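Local coordinates for protein DNA-entry nuclease inhibitor (Bacillus subtilis subsp. subtilis, PDB 4MQD) that inhibits the DNA-entry nuclease and belongs with it to a complex that governs binding and entry of donor DNA in competent cells, at residues Q11-S16 with I95-L100; Q19-Q24 with A49-A54; F64-S69 with I130-V135; V85-I90 with L104-Y109. All blocks are in the same frame, centred on the assembly; numbering follows the deposited sequence.

Interaction 1. Residues Q11-S16 with I95-L100; sequences QELSIS and IMSKRL
Leu13 reaches across to residues 95-100 with a single methyl, its CD1 lying 3.3 Å from the carbonyl O of Lys98. With CG anti to the backbone N (chi1 -166°) and chi2 at 71°, that same CD1 is brought 3.4 Å from Ser97 OG and onto the isopropyl group of Leu100, 4.0 Å from its CG. A branched aliphatic side chain suits this buried place, since one end can serve three neighbours. Further along, Gln11 and Leu100 pass alongside, running opposite ways: Gln11 CB rests 3.7 Å from Leu100 CD1, the bend at chi2 turns CD aside, and OE1 is met by a water. The contact ties two sheets of a beta sandwich together at one end: strand 6-14 borders the mixed sheet, residues 95-99 belong to the turn between strands 90-93 and 100-102 of the antiparallel sheet, and Leu100 opens the second of these. Ser97 is small enough to fit against the backbone of Ser14, its CB 3.5 Å from Ser14 O, and its OG is also bonded to Ser94 N. Water does the polar bridging. One molecule accepts from Lys98 NZ and donates to Gln11 OE1 and to Glu12 O; the turn at chi3 of Lys98 (-72°) swings CE in toward Glu12 O. Lys98 NZ stays 5.6 Å from Glu12 OE1, where the opposite charges may still attract. A second water takes the N-H groups of Ser14 and Lys98, and a third, accepting from Ser16 OG at 2.6 Å, donates to the carbonyls of Ser14 and Ile95.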
loop_
_atom_site.group_PDB
_atom_site.type_symbol
_atom_site.label_atom_id
_atom_site.label_comp_id
_atom_site.label_asym_id
_atom_site.label_seq_id
_atom_site.Cartn_x
_atom_site.Cartn_y
_atom_site.Cartn_z
ATOM N N GLN A 11 -7.606 -8.259 14.539
ATOM C CA GLN A 11 -8.206 -8.197 15.869
ATOM C C GLN A 11 -9.054 -6.944 16.012
ATOM O O GLN A 11 -8.546 -5.828 15.891
ATOM C CB GLN A 11 -7.117 -8.200 16.943
ATOM C CG GLN A 11 -6.382 -9.526 17.088
ATOM C CD GLN A 11 -7.266 -10.639 17.618
ATOM O OE1 GLN A 11 -8.245 -10.393 18.322
ATOM N NE2 GLN A 11 -6.921 -11.875 17.281
ATOM N N GLU A 12 -10.343 -7.137 16.274
ATOM C CA GLU A 12 -11.255 -6.026 16.507
ATOM C C GLU A 12 -10.929 -5.370 17.848
ATOM O O GLU A 12 -10.589 -6.051 18.814
ATOM C CB GLU A 12 -12.708 -6.510 16.478
ATOM C CG GLU A 12 -13.737 -5.390 16.392
ATOM C CD GLU A 12 -15.128 -5.886 16.027
ATOM O OE1 GLU A 12 -15.391 -7.101 16.160
ATOM O OE2 GLU A 12 -15.962 -5.054 15.606
ATOM N N LEU A 13 -11.018 -4.045 17.892
ATOM C CA LEU A 13 -10.667 -3.283 19.086
ATOM C C LEU A 13 -11.482 -1.996 19.137
ATOM O O LEU A 13 -11.538 -1.255 18.154
ATOM C CB LEU A 13 -9.172 -2.951 19.075
ATOM C CG LEU A 13 -8.553 -2.444 20.381
ATOM C CD1 LEU A 13 -8.458 -3.565 21.405
ATOM C CD2 LEU A 13 -7.177 -1.842 20.128
ATOM N N SER A 14 -12.118 -1.741 20.279
ATOM C CA SER A 14 -12.857 -0.496 20.482
ATOM C C SER A 14 -11.895 0.615 20.885
ATOM O O SER A 14 -11.294 0.559 21.957
ATOM C CB SER A 14 -13.935 -0.670 21.553
ATOM O OG SER A 14 -14.946 -1.557 21.108
ATOM N N ILE A 15 -11.746 1.614 20.018
ATOM C CA ILE A 15 -10.862 2.745 20.285
ATOM C C ILE A 15 -11.582 3.790 21.131
ATOM O O ILE A 15 -12.699 4.192 20.812
ATOM C CB ILE A 15 -10.384 3.425 18.982
ATOM C CG1 ILE A 15 -9.695 2.413 18.054
ATOM C CG2 ILE A 15 -9.465 4.607 19.292
ATOM C CD1 ILE A 15 -8.565 1.636 18.694
ATOM N N SER A 16 -10.930 4.220 22.206
ATOM C CA SER A 16 -11.409 5.334 23.014
ATOM C C SER A 16 -10.327 6.401 23.097
ATOM O O SER A 16 -9.134 6.096 23.042
ATOM C CB SER A 16 -11.791 4.863 24.416
ATOM O OG SER A 16 -12.975 4.092 24.384
ATOM N N ILE A 95 -8.185 2.447 25.804
ATOM C CA ILE A 95 -8.715 2.673 27.145
ATOM C C ILE A 95 -10.024 1.898 27.351
ATOM O O ILE A 95 -11.018 2.143 26.663
ATOM C CB ILE A 95 -8.874 4.179 27.428
ATOM C CG1 ILE A 95 -7.485 4.834 27.454
ATOM C CG2 ILE A 95 -9.586 4.418 28.753
ATOM C CD1 ILE A 95 -7.475 6.301 27.100
HETATM N N MSE A 96 -9.987 0.949 28.287
HETATM C CA MSE A 96 -11.118 0.067 28.631
HETATM C C MSE A 96 -11.478 -0.925 27.546
HETATM O O MSE A 96 -12.553 -1.521 27.587
HETATM C CB MSE A 96 -12.376 0.845 29.035
HETATM C CG MSE A 96 -12.133 1.838 30.165
HETATM SE SE MSE A 96 -12.091 0.899 31.898
HETATM C CE MSE A 96 -10.851 2.163 32.740
ATOM N N SER A 97 -10.584 -1.137 26.583
ATOM C CA SER A 97 -10.823 -2.107 25.517
ATOM C C SER A 97 -10.378 -3.494 25.961
ATOM O O SER A 97 -9.867 -3.666 27.070
ATOM C CB SER A 97 -10.053 -1.716 24.252
ATOM O OG SER A 97 -8.672 -2.018 24.381
ATOM N N LYS A 98 -10.571 -4.478 25.086
ATOM C CA LYS A 98 -9.960 -5.794 25.266
ATOM C C LYS A 98 -8.446 -5.645 25.174
ATOM O O LYS A 98 -7.947 -4.759 24.473
ATOM C CB LYS A 98 -10.435 -6.775 24.191
ATOM C CG LYS A 98 -11.911 -7.123 24.273
ATOM C CD LYS A 98 -12.298 -8.209 23.277
ATOM C CE LYS A 98 -12.307 -7.695 21.847
ATOM N NZ LYS A 98 -12.814 -8.718 20.891
ATOM N N ARG A 99 -7.722 -6.502 25.888
ATOM C CA ARG A 99 -6.268 -6.527 25.806
ATOM C C ARG A 99 -5.837 -7.531 24.744
ATOM O O ARG A 99 -6.104 -8.726 24.867
ATOM C CB ARG A 99 -5.646 -6.888 27.156
ATOM C CG ARG A 99 -4.126 -6.974 27.121
ATOM C CD ARG A 99 -3.526 -7.172 28.501
ATOM N NE ARG A 99 -3.406 -5.915 29.240
ATOM C CZ ARG A 99 -2.666 -5.749 30.335
ATOM N NH1 ARG A 99 -1.962 -6.758 30.838
ATOM N NH2 ARG A 99 -2.622 -4.562 30.932
ATOM N N LEU A 100 -5.181 -7.038 23.698
ATOM C CA LEU A 100 -4.624 -7.902 22.664
ATOM C C LEU A 100 -3.223 -8.334 23.076
ATOM O O LEU A 100 -2.538 -7.616 23.806
ATOM C CB LEU A 100 -4.574 -7.175 21.320
ATOM C CG LEU A 100 -5.880 -6.525 20.852
ATOM C CD1 LEU A 100 -5.680 -5.871 19.495
ATOM C CD2 LEU A 100 -7.012 -7.539 20.793
HETATM O O HOH W 1 -10.646 -8.824 19.188
HETATM O O HOH W 2 -12.456 -3.979 22.560
HETATM O O HOH W 3 -12.472 1.533 24.297
#

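Interaction 2. Residues Q19-Q24 with A49-A54; sequences QFTVFQ and AISFEA
Phe20 and Phe52 face each other as a hydrogen-bonded pair, and Val22 and Ile50 as the next, where strands 19-24 and 49-53 run antiparallel at 163° with axes 4.5 Å apart. The Phe20 side chain takes the crowded position, CG between the backbone N and the carbonyl carbon (chi1 60°), and its ring comes to lie against Phe52. There the CB of Phe52 stands over the ring face, 4.1 Å from the centroid of Phe20, a CH-pi contact. The two rings themselves meet obliquely, with planes at 39°. Val22 adds its CG2 at the edge of the Phe52 ring, in plane and 3.9 Å from CE2, while Ile50 CG2 covers one face of that ring from its own strand. Large apolar residues suit this side, which is turned into the protein. The reverse side mixes polar and apolar groups: Gln19, Thr21, Ser51, Ala49 and Phe23. The CA atoms of the non-hydrogen-bonded pair Thr21 and Ser51 are 4.0 Å apart, and each hydroxyl lies beside its own backbone N, so that Thr21 OG1 and Ser51 OG form a 2.7 Å hydrogen bond in which either may donate. Pairing the two hydroxyls gives each a polar partner in a buried place. Phe23 CB meets Ala49 CB at 3.8 Å. Strand 19-24 is the middle strand of its sheet, flanked by 49-53 and by 90-93, to which Thr21 and Phe23 are bonded through the backbone; the face of Phe20, Val22, Ile50 and Phe52 packs on strands 77-85 and 107-116 of the other sheet.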
loop_
_atom_site.group_PDB
_atom_site.type_symbol
_atom_site.label_atom_id
_atom_site.label_comp_id
_atom_site.label_asym_id
_atom_site.label_seq_id
_atom_site.Cartn_x
_atom_site.Cartn_y
_atom_site.Cartn_z
ATOM N N GLN A 19 -6.848 6.884 20.606
ATOM C CA GLN A 19 -5.541 6.262 20.796
ATOM C C GLN A 19 -5.616 4.765 21.087
ATOM O O GLN A 19 -6.640 4.248 21.539
ATOM C CB GLN A 19 -4.775 6.963 21.926
ATOM C CG GLN A 19 -5.209 6.567 23.332
ATOM C CD GLN A 19 -4.668 7.501 24.399
ATOM O OE1 GLN A 19 -3.629 7.233 25.010
ATOM N NE2 GLN A 19 -5.362 8.615 24.618
ATOM N N PHE A 20 -4.510 4.084 20.800
ATOM C CA PHE A 20 -4.254 2.737 21.298
ATOM C C PHE A 20 -2.756 2.635 21.568
ATOM O O PHE A 20 -1.967 3.389 20.992
ATOM C CB PHE A 20 -4.720 1.665 20.306
ATOM C CG PHE A 20 -4.054 1.743 18.962
ATOM C CD1 PHE A 20 -2.867 1.065 18.720
ATOM C CD2 PHE A 20 -4.622 2.484 17.935
ATOM C CE1 PHE A 20 -2.254 1.131 17.479
ATOM C CE2 PHE A 20 -4.013 2.554 16.693
ATOM C CZ PHE A 20 -2.828 1.876 16.465
ATOM N N THR A 21 -2.371 1.708 22.436
ATOM C CA THR A 21 -1.009 1.675 22.953
ATOM C C THR A 21 -0.378 0.297 22.844
ATOM O O THR A 21 -0.986 -0.706 23.217
ATOM C CB THR A 21 -0.984 2.139 24.423
ATOM O OG1 THR A 21 -1.536 3.459 24.508
ATOM C CG2 THR A 21 0.440 2.148 24.978
ATOM N N VAL A 22 0.847 0.272 22.325
ATOM C CA VAL A 22 1.657 -0.937 22.253
ATOM C C VAL A 22 2.625 -0.910 23.428
ATOM O O VAL A 22 3.367 0.061 23.591
ATOM C CB VAL A 22 2.458 -0.997 20.936
ATOM C CG1 VAL A 22 3.259 -2.292 20.846
ATOM C CG2 VAL A 22 1.526 -0.838 19.738
ATOM N N PHE A 23 2.619 -1.960 24.246
ATOM C CA PHE A 23 3.444 -1.986 25.458
ATOM C C PHE A 23 3.949 -3.378 25.831
ATOM O O PHE A 23 3.523 -4.387 25.265
ATOM C CB PHE A 23 2.689 -1.349 26.633
ATOM C CG PHE A 23 1.360 -1.987 26.934
ATOM C CD1 PHE A 23 0.243 -1.696 26.162
ATOM C CD2 PHE A 23 1.217 -2.850 28.012
ATOM C CE1 PHE A 23 -0.986 -2.269 26.446
ATOM C CE2 PHE A 23 -0.009 -3.425 28.301
ATOM C CZ PHE A 23 -1.113 -3.133 27.518
ATOM N N GLN A 24 4.870 -3.410 26.791
ATOM C CA GLN A 24 5.541 -4.644 27.195
ATOM C C GLN A 24 4.575 -5.594 27.895
ATOM O O GLN A 24 3.582 -5.161 28.479
ATOM C CB GLN A 24 6.728 -4.339 28.120
ATOM C CG GLN A 24 7.741 -3.337 27.573
ATOM C CD GLN A 24 8.287 -3.713 26.205
ATOM O OE1 GLN A 24 8.616 -4.872 25.951
ATOM N NE2 GLN A 24 8.397 -2.727 25.320
ATOM N N ALA A 49 6.809 1.800 25.962
ATOM C CA ALA A 49 5.462 1.826 25.390
ATOM C C ALA A 49 5.321 2.934 24.354
ATOM O O ALA A 49 5.902 4.010 24.502
ATOM C CB ALA A 49 4.428 2.002 26.490
ATOM N N ILE A 50 4.553 2.651 23.303
ATOM C CA ILE A 50 4.238 3.631 22.269
ATOM C C ILE A 50 2.728 3.686 22.088
ATOM O O ILE A 50 2.094 2.661 21.839
ATOM C CB ILE A 50 4.875 3.266 20.910
ATOM C CG1 ILE A 50 6.394 3.114 21.038
ATOM C CG2 ILE A 50 4.531 4.321 19.861
ATOM C CD1 ILE A 50 7.035 2.384 19.875
ATOM N N SER A 51 2.153 4.880 22.222
ATOM C CA SER A 51 0.746 5.090 21.908
ATOM C C SER A 51 0.645 5.714 20.531
ATOM O O SER A 51 1.358 6.669 20.225
ATOM C CB SER A 51 0.073 5.994 22.937
ATOM O OG SER A 51 0.199 5.458 24.242
ATOM N N PHE A 52 -0.236 5.163 19.704
ATOM C CA PHE A 52 -0.469 5.686 18.368
ATOM C C PHE A 52 -1.798 6.426 18.336
ATOM O O PHE A 52 -2.768 6.001 18.962
ATOM C CB PHE A 52 -0.460 4.554 17.339
ATOM C CG PHE A 52 0.895 3.941 17.129
ATOM C CD1 PHE A 52 1.860 4.607 16.383
ATOM C CD2 PHE A 52 1.211 2.706 17.679
ATOM C CE1 PHE A 52 3.113 4.050 16.187
ATOM C CE2 PHE A 52 2.463 2.144 17.487
ATOM C CZ PHE A 52 3.415 2.818 16.739
ATOM N N GLU A 53 -1.827 7.541 17.614
ATOM C CA GLU A 53 -3.044 8.318 17.450
ATOM C C GLU A 53 -3.983 7.607 16.484
ATOM O O GLU A 53 -3.554 7.099 15.447
ATOM C CB GLU A 53 -2.714 9.703 16.901
ATOM C CG GLU A 53 -3.899 10.658 16.870
ATOM C CD GLU A 53 -3.773 11.735 15.810
ATOM O OE1 GLU A 53 -2.950 11.582 14.879
ATOM O OE2 GLU A 53 -4.514 12.736 15.904
ATOM N N ALA A 54 -5.265 7.580 16.835
ATOM C CA ALA A 54 -6.303 7.033 15.971
ATOM C C ALA A 54 -7.194 8.173 15.505
ATOM O O ALA A 54 -7.348 9.174 16.206
ATOM C CB ALA A 54 -7.118 5.991 16.718
#

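Interaction 3. Residues F64-S69 with I130-V135; sequences FRLNSS and IDAVSV
Asn67 holds its CG beside the backbone N (chi1 -62°), from where the amide can reach Ser134, while Asp131 has CG anti to its N (chi1 -175°), from where the carboxylate can reach Ser68. The Asn67 amide is gripped at both ends: OD1 accepts from Ser134 N at 2.8 Å in the amide plane, and ND2 donates to Ser134 OG at 3.2 Å, also nearly in plane. An alanine here would probably leave Ser134 N without this acceptor and Ser134 OG without this donor, and the end of the strand less firmly held on this side. Strands 59-66 and 127-134 form the parallel pair of the mixed sheet, with backbone bonds from Arg65 N to Ile130 O, Ala132 N to Arg65 O and Asn67 N to Ala132 O. Where the chain turns away, in a left-handed backbone conformation that asparagine tolerates well, OD1 takes the place of the next carbonyl. Asp131 OD1 accepts from Ser68 N at 3.2 Å on its syn side, somewhat out of the carboxylate plane. On the apolar face Phe64 and Ile130 cross obliquely, CE1 3.5 Å from CG2, while Ile130 O lies over one face of the ring. Ala132 is small enough to leave room for the Phe64 ring (Phe64 CZ to Ala132 CB, 4.1 Å), and Leu66 CD1 comes 3.3 Å from Ala132 O. The ring also meets Trp8 edge-to-face.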
loop_
_atom_site.group_PDB
_atom_site.type_symbol
_atom_site.label_atom_id
_atom_site.label_comp_id
_atom_site.label_asym_id
_atom_site.label_seq_id
_atom_site.Cartn_x
_atom_site.Cartn_y
_atom_site.Cartn_z
ATOM N N PHE A 64 -1.473 -6.852 13.059
ATOM C CA PHE A 64 -0.082 -6.903 13.489
ATOM C C PHE A 64 0.719 -7.818 12.573
ATOM O O PHE A 64 0.247 -8.892 12.194
ATOM C CB PHE A 64 0.033 -7.372 14.937
ATOM C CG PHE A 64 1.364 -7.062 15.556
ATOM C CD1 PHE A 64 1.638 -5.789 16.031
ATOM C CD2 PHE A 64 2.352 -8.033 15.639
ATOM C CE1 PHE A 64 2.870 -5.492 16.589
ATOM C CE2 PHE A 64 3.585 -7.745 16.198
ATOM C CZ PHE A 64 3.844 -6.472 16.673
ATOM N N ARG A 65 1.927 -7.382 12.219
ATOM C CA ARG A 65 2.816 -8.144 11.343
ATOM C C ARG A 65 4.255 -8.100 11.840
ATOM O O ARG A 65 4.672 -7.126 12.470
ATOM C CB ARG A 65 2.778 -7.579 9.926
ATOM C CG ARG A 65 1.425 -7.661 9.246
ATOM C CD ARG A 65 1.466 -6.980 7.893
ATOM N NE ARG A 65 0.156 -6.967 7.257
ATOM C CZ ARG A 65 -0.113 -6.390 6.088
ATOM N NH1 ARG A 65 0.839 -5.761 5.405
ATOM N NH2 ARG A 65 -1.348 -6.441 5.601
ATOM N N LEU A 66 5.001 -9.160 11.540
ATOM C CA LEU A 66 6.429 -9.238 11.837
ATOM C C LEU A 66 7.205 -9.434 10.531
ATOM O O LEU A 66 7.017 -10.436 9.837
ATOM C CB LEU A 66 6.707 -10.398 12.796
ATOM C CG LEU A 66 8.164 -10.702 13.165
ATOM C CD1 LEU A 66 8.858 -9.494 13.777
ATOM C CD2 LEU A 66 8.224 -11.890 14.111
ATOM N N ASN A 67 8.064 -8.465 10.207
ATOM C CA ASN A 67 8.912 -8.507 9.009
ATOM C C ASN A 67 8.137 -8.732 7.711
ATOM O O ASN A 67 8.545 -9.522 6.857
ATOM C CB ASN A 67 10.010 -9.567 9.164
ATOM C CG ASN A 67 10.943 -9.272 10.324
ATOM O OD1 ASN A 67 11.373 -8.133 10.512
ATOM N ND2 ASN A 67 11.270 -10.298 11.102
ATOM N N SER A 68 7.019 -8.027 7.567
ATOM C CA SER A 68 6.231 -8.094 6.345
ATOM C C SER A 68 6.893 -7.263 5.254
ATOM O O SER A 68 7.421 -6.184 5.523
ATOM C CB SER A 68 4.811 -7.582 6.586
ATOM O OG SER A 68 4.049 -7.625 5.392
ATOM N N SER A 69 6.874 -7.783 4.029
ATOM C CA SER A 69 7.333 -7.044 2.856
ATOM C C SER A 69 6.157 -6.629 1.970
ATOM O O SER A 69 6.361 -6.036 0.908
ATOM C CB SER A 69 8.325 -7.888 2.051
ATOM O OG SER A 69 7.712 -9.068 1.560
ATOM N N ILE A 130 0.230 -2.679 11.773
ATOM C CA ILE A 130 1.413 -2.503 12.606
ATOM C C ILE A 130 2.473 -3.538 12.227
ATOM O O ILE A 130 2.301 -4.731 12.487
ATOM C CB ILE A 130 1.058 -2.622 14.103
ATOM C CG1 ILE A 130 -0.038 -1.612 14.468
ATOM C CG2 ILE A 130 2.294 -2.392 14.965
ATOM C CD1 ILE A 130 -0.653 -1.831 15.832
ATOM N N ASP A 131 3.562 -3.076 11.612
ATOM C CA ASP A 131 4.647 -3.954 11.175
ATOM C C ASP A 131 5.885 -3.743 12.043
ATOM O O ASP A 131 6.472 -2.655 12.057
ATOM C CB ASP A 131 4.980 -3.697 9.699
ATOM C CG ASP A 131 6.022 -4.671 9.137
ATOM O OD1 ASP A 131 6.150 -5.809 9.645
ATOM O OD2 ASP A 131 6.709 -4.294 8.162
ATOM N N ALA A 132 6.266 -4.790 12.771
ATOM C CA ALA A 132 7.507 -4.799 13.531
ATOM C C ALA A 132 8.613 -5.366 12.645
ATOM O O ALA A 132 8.589 -6.548 12.302
ATOM C CB ALA A 132 7.353 -5.634 14.794
ATOM N N VAL A 133 9.568 -4.518 12.269
ATOM C CA VAL A 133 10.712 -4.940 11.463
ATOM C C VAL A 133 11.930 -5.106 12.368
ATOM O O VAL A 133 12.315 -4.170 13.065
ATOM C CB VAL A 133 11.028 -3.920 10.353
ATOM C CG1 VAL A 133 12.201 -4.398 9.502
ATOM C CG2 VAL A 133 9.796 -3.678 9.491
ATOM N N SER A 134 12.534 -6.293 12.344
ATOM C CA SER A 134 13.652 -6.622 13.233
ATOM C C SER A 134 14.893 -5.782 12.950
ATOM O O SER A 134 15.259 -5.576 11.792
ATOM C CB SER A 134 14.014 -8.103 13.109
ATOM O OG SER A 134 12.922 -8.926 13.469
ATOM N N VAL A 135 15.527 -5.298 14.017
ATOM C CA VAL A 135 16.783 -4.551 13.927
ATOM C C VAL A 135 17.688 -4.938 15.095
ATOM O O VAL A 135 17.900 -6.121 15.364
ATOM C CB VAL A 135 16.544 -3.026 13.956
ATOM C CG1 VAL A 135 17.871 -2.270 13.938
ATOM C CG2 VAL A 135 15.665 -2.600 12.787
#

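Interaction 4. Residues V85-I90 with L104-Y109; sequences VTENGI and LPKGDY
Val85 pushes its CG2 methyl between Leu104 and Tyr109, 3.6 Å from Leu104 CD2 and 3.4 Å from Tyr109 CE1. The same Leu104 methyl lies over one face of the Tyr109 ring, toward its rim, and also meets Ile90 CD1 at 4.1 Å. In Leu104 chi1 (-167°) sends CG anti to the backbone N, and branched aliphatic side chains suit the place, because one methyl can touch several neighbours. At the far end of Tyr109 the hydroxyl donates to Pro105 O at 2.7 Å; the carbonyl O lies in the plane of the ring, while the hydroxyl stands 49° out of the carbonyl plane. A phenylalanine in its place would keep the ring packing but would probably leave Pro105 O without this donor and the turn before the strand less firmly pinned. Outward from the centre the backbones join: Val85 N donates to Gly107 O in a straight 2.8 Å bond, and Gly107 N returns one to Val85 O. Gly89 N makes a weak bond to Leu104 O. At Gly89 and Gly107 the backbone angles would jam a CB against the preceding carbonyl, and glycine avoids this. At the solvent edge Lys106 lays its CD 3.2 Å from Thr86 O and runs alongside Glu87, the two pointing the same way; Glu87 OE1 remains 5.2 Å from Lys106 NZ, close enough for some likely attraction. Residues 86-89 and 103-106 are neighbouring connections between the two sheets, one leaving strand 77-85 and the other entering strand 107-116, an arrangement characteristic of the end of a beta sandwich.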
loop_
_atom_site.group_PDB
_atom_site.type_symbol
_atom_site.label_atom_id
_atom_site.label_comp_id
_atom_site.label_asym_id
_atom_site.label_seq_id
_atom_site.Cartn_x
_atom_site.Cartn_y
_atom_site.Cartn_z
ATOM N N VAL A 85 11.667 -4.581 22.709
ATOM C CA VAL A 85 10.865 -5.563 23.426
ATOM C C VAL A 85 11.722 -6.153 24.543
ATOM O O VAL A 85 12.710 -6.837 24.277
ATOM C CB VAL A 85 10.372 -6.677 22.480
ATOM C CG1 VAL A 85 9.568 -7.722 23.242
ATOM C CG2 VAL A 85 9.541 -6.081 21.351
ATOM N N THR A 86 11.342 -5.876 25.788
ATOM C CA THR A 86 12.124 -6.295 26.951
ATOM C C THR A 86 12.008 -7.795 27.213
ATOM O O THR A 86 13.007 -8.457 27.493
ATOM C CB THR A 86 11.694 -5.536 28.222
ATOM O OG1 THR A 86 10.295 -5.733 28.453
ATOM C CG2 THR A 86 11.978 -4.049 28.079
ATOM N N GLU A 87 10.786 -8.319 27.127
ATOM C CA GLU A 87 10.523 -9.742 27.344
ATOM C C GLU A 87 9.653 -10.287 26.212
ATOM O O GLU A 87 8.872 -9.548 25.614
ATOM C CB GLU A 87 9.836 -9.950 28.699
ATOM C CG GLU A 87 10.105 -11.301 29.348
ATOM C CD GLU A 87 11.442 -11.366 30.071
ATOM O OE1 GLU A 87 12.436 -10.797 29.569
ATOM O OE2 GLU A 87 11.503 -11.999 31.146
ATOM N N ASN A 88 9.794 -11.578 25.923
ATOM C CA ASN A 88 9.102 -12.203 24.793
ATOM C C ASN A 88 7.580 -12.037 24.872
ATOM O O ASN A 88 6.900 -12.799 25.561
ATOM C CB ASN A 88 9.477 -13.690 24.698
ATOM C CG ASN A 88 9.116 -14.305 23.357
ATOM O OD1 ASN A 88 8.292 -13.775 22.611
ATOM N ND2 ASN A 88 9.737 -15.437 23.045
ATOM N N GLY A 89 7.064 -11.031 24.164
ATOM C CA GLY A 89 5.626 -10.749 24.124
ATOM C C GLY A 89 5.293 -9.277 24.315
ATOM O O GLY A 89 5.993 -8.563 25.034
ATOM N N ILE A 90 4.220 -8.830 23.666
ATOM C CA ILE A 90 3.715 -7.463 23.817
ATOM C C ILE A 90 2.194 -7.458 23.916
ATOM O O ILE A 90 1.546 -8.466 23.639
ATOM C CB ILE A 90 4.124 -6.562 22.633
ATOM C CG1 ILE A 90 3.603 -7.133 21.308
ATOM C CG2 ILE A 90 5.635 -6.400 22.585
ATOM C CD1 ILE A 90 3.626 -6.144 20.165
ATOM N N LEU A 104 5.815 -11.567 20.308
ATOM C CA LEU A 104 6.947 -10.926 19.644
ATOM C C LEU A 104 8.212 -11.183 20.465
ATOM O O LEU A 104 8.221 -10.930 21.671
ATOM C CB LEU A 104 6.689 -9.424 19.520
ATOM C CG LEU A 104 7.598 -8.622 18.587
ATOM C CD1 LEU A 104 7.449 -9.076 17.143
ATOM C CD2 LEU A 104 7.291 -7.136 18.709
ATOM N N PRO A 105 9.283 -11.695 19.827
ATOM C CA PRO A 105 10.519 -11.974 20.569
ATOM C C PRO A 105 11.205 -10.730 21.138
ATOM O O PRO A 105 10.894 -9.606 20.739
ATOM C CB PRO A 105 11.431 -12.629 19.522
ATOM C CG PRO A 105 10.535 -13.070 18.422
ATOM C CD PRO A 105 9.372 -12.133 18.422
ATOM N N LYS A 106 12.136 -10.951 22.064
ATOM C CA LYS A 106 12.949 -9.873 22.626
ATOM C C LYS A 106 13.835 -9.274 21.541
ATOM O O LYS A 106 14.274 -9.983 20.633
ATOM C CB LYS A 106 13.844 -10.391 23.758
ATOM C CG LYS A 106 13.105 -10.993 24.943
ATOM C CD LYS A 106 14.016 -11.156 26.157
ATOM C CE LYS A 106 15.127 -12.178 25.941
ATOM N NZ LYS A 106 14.612 -13.558 25.719
ATOM N N GLY A 107 14.094 -7.974 21.639
ATOM C CA GLY A 107 14.990 -7.295 20.708
ATOM C C GLY A 107 14.482 -5.942 20.255
ATOM O O GLY A 107 13.430 -5.475 20.695
ATOM N N ASP A 108 15.247 -5.319 19.362
ATOM C CA ASP A 108 14.923 -4.002 18.828
ATOM C C ASP A 108 14.174 -4.132 17.509
ATOM O O ASP A 108 14.412 -5.064 16.735
ATOM C CB ASP A 108 16.201 -3.187 18.618
ATOM C CG ASP A 108 16.986 -2.993 19.901
ATOM O OD1 ASP A 108 16.365 -2.699 20.944
ATOM O OD2 ASP A 108 18.226 -3.130 19.865
ATOM N N TYR A 109 13.262 -3.195 17.266
ATOM C CA TYR A 109 12.460 -3.190 16.050
ATOM C C TYR A 109 12.255 -1.772 15.538
ATOM O O TYR A 109 12.392 -0.805 16.287
ATOM C CB TYR A 109 11.084 -3.807 16.314
ATOM C CG TYR A 109 11.101 -5.248 16.776
ATOM C CD1 TYR A 109 11.279 -5.566 18.120
ATOM C CD2 TYR A 109 10.915 -6.289 15.875
ATOM C CE1 TYR A 109 11.287 -6.883 18.549
ATOM C CE2 TYR A 109 10.920 -7.609 16.296
ATOM C CZ TYR A 109 11.105 -7.901 17.633
ATOM O OH TYR A 109 11.108 -9.211 18.057
#

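Overall arrangement
Along the chain, interaction 2 is nested inside the loop closed by interaction 1, and interaction 4 inside that of interaction 3, while interactions 1 and 3 alternate. Interaction 2 lies within the antiparallel sheet and interaction 3 within the mixed one; Phe20 touches Ile130 between the sheets, the centres of these two interactions being about 16 Å apart. Interactions 1 and 2, about 11 Å apart, meet where Ile15 packs on Ala54 and Phe20. Interactions 1 and 4, about 21 Å apart, bring the sheets together through loops, interaction 4 also including a backbone pair of the mixed sheet. Gln24 and Thr86 link interactions 2 and 4. Together they bind distant parts of this small inhibitor into a single beta sandwich.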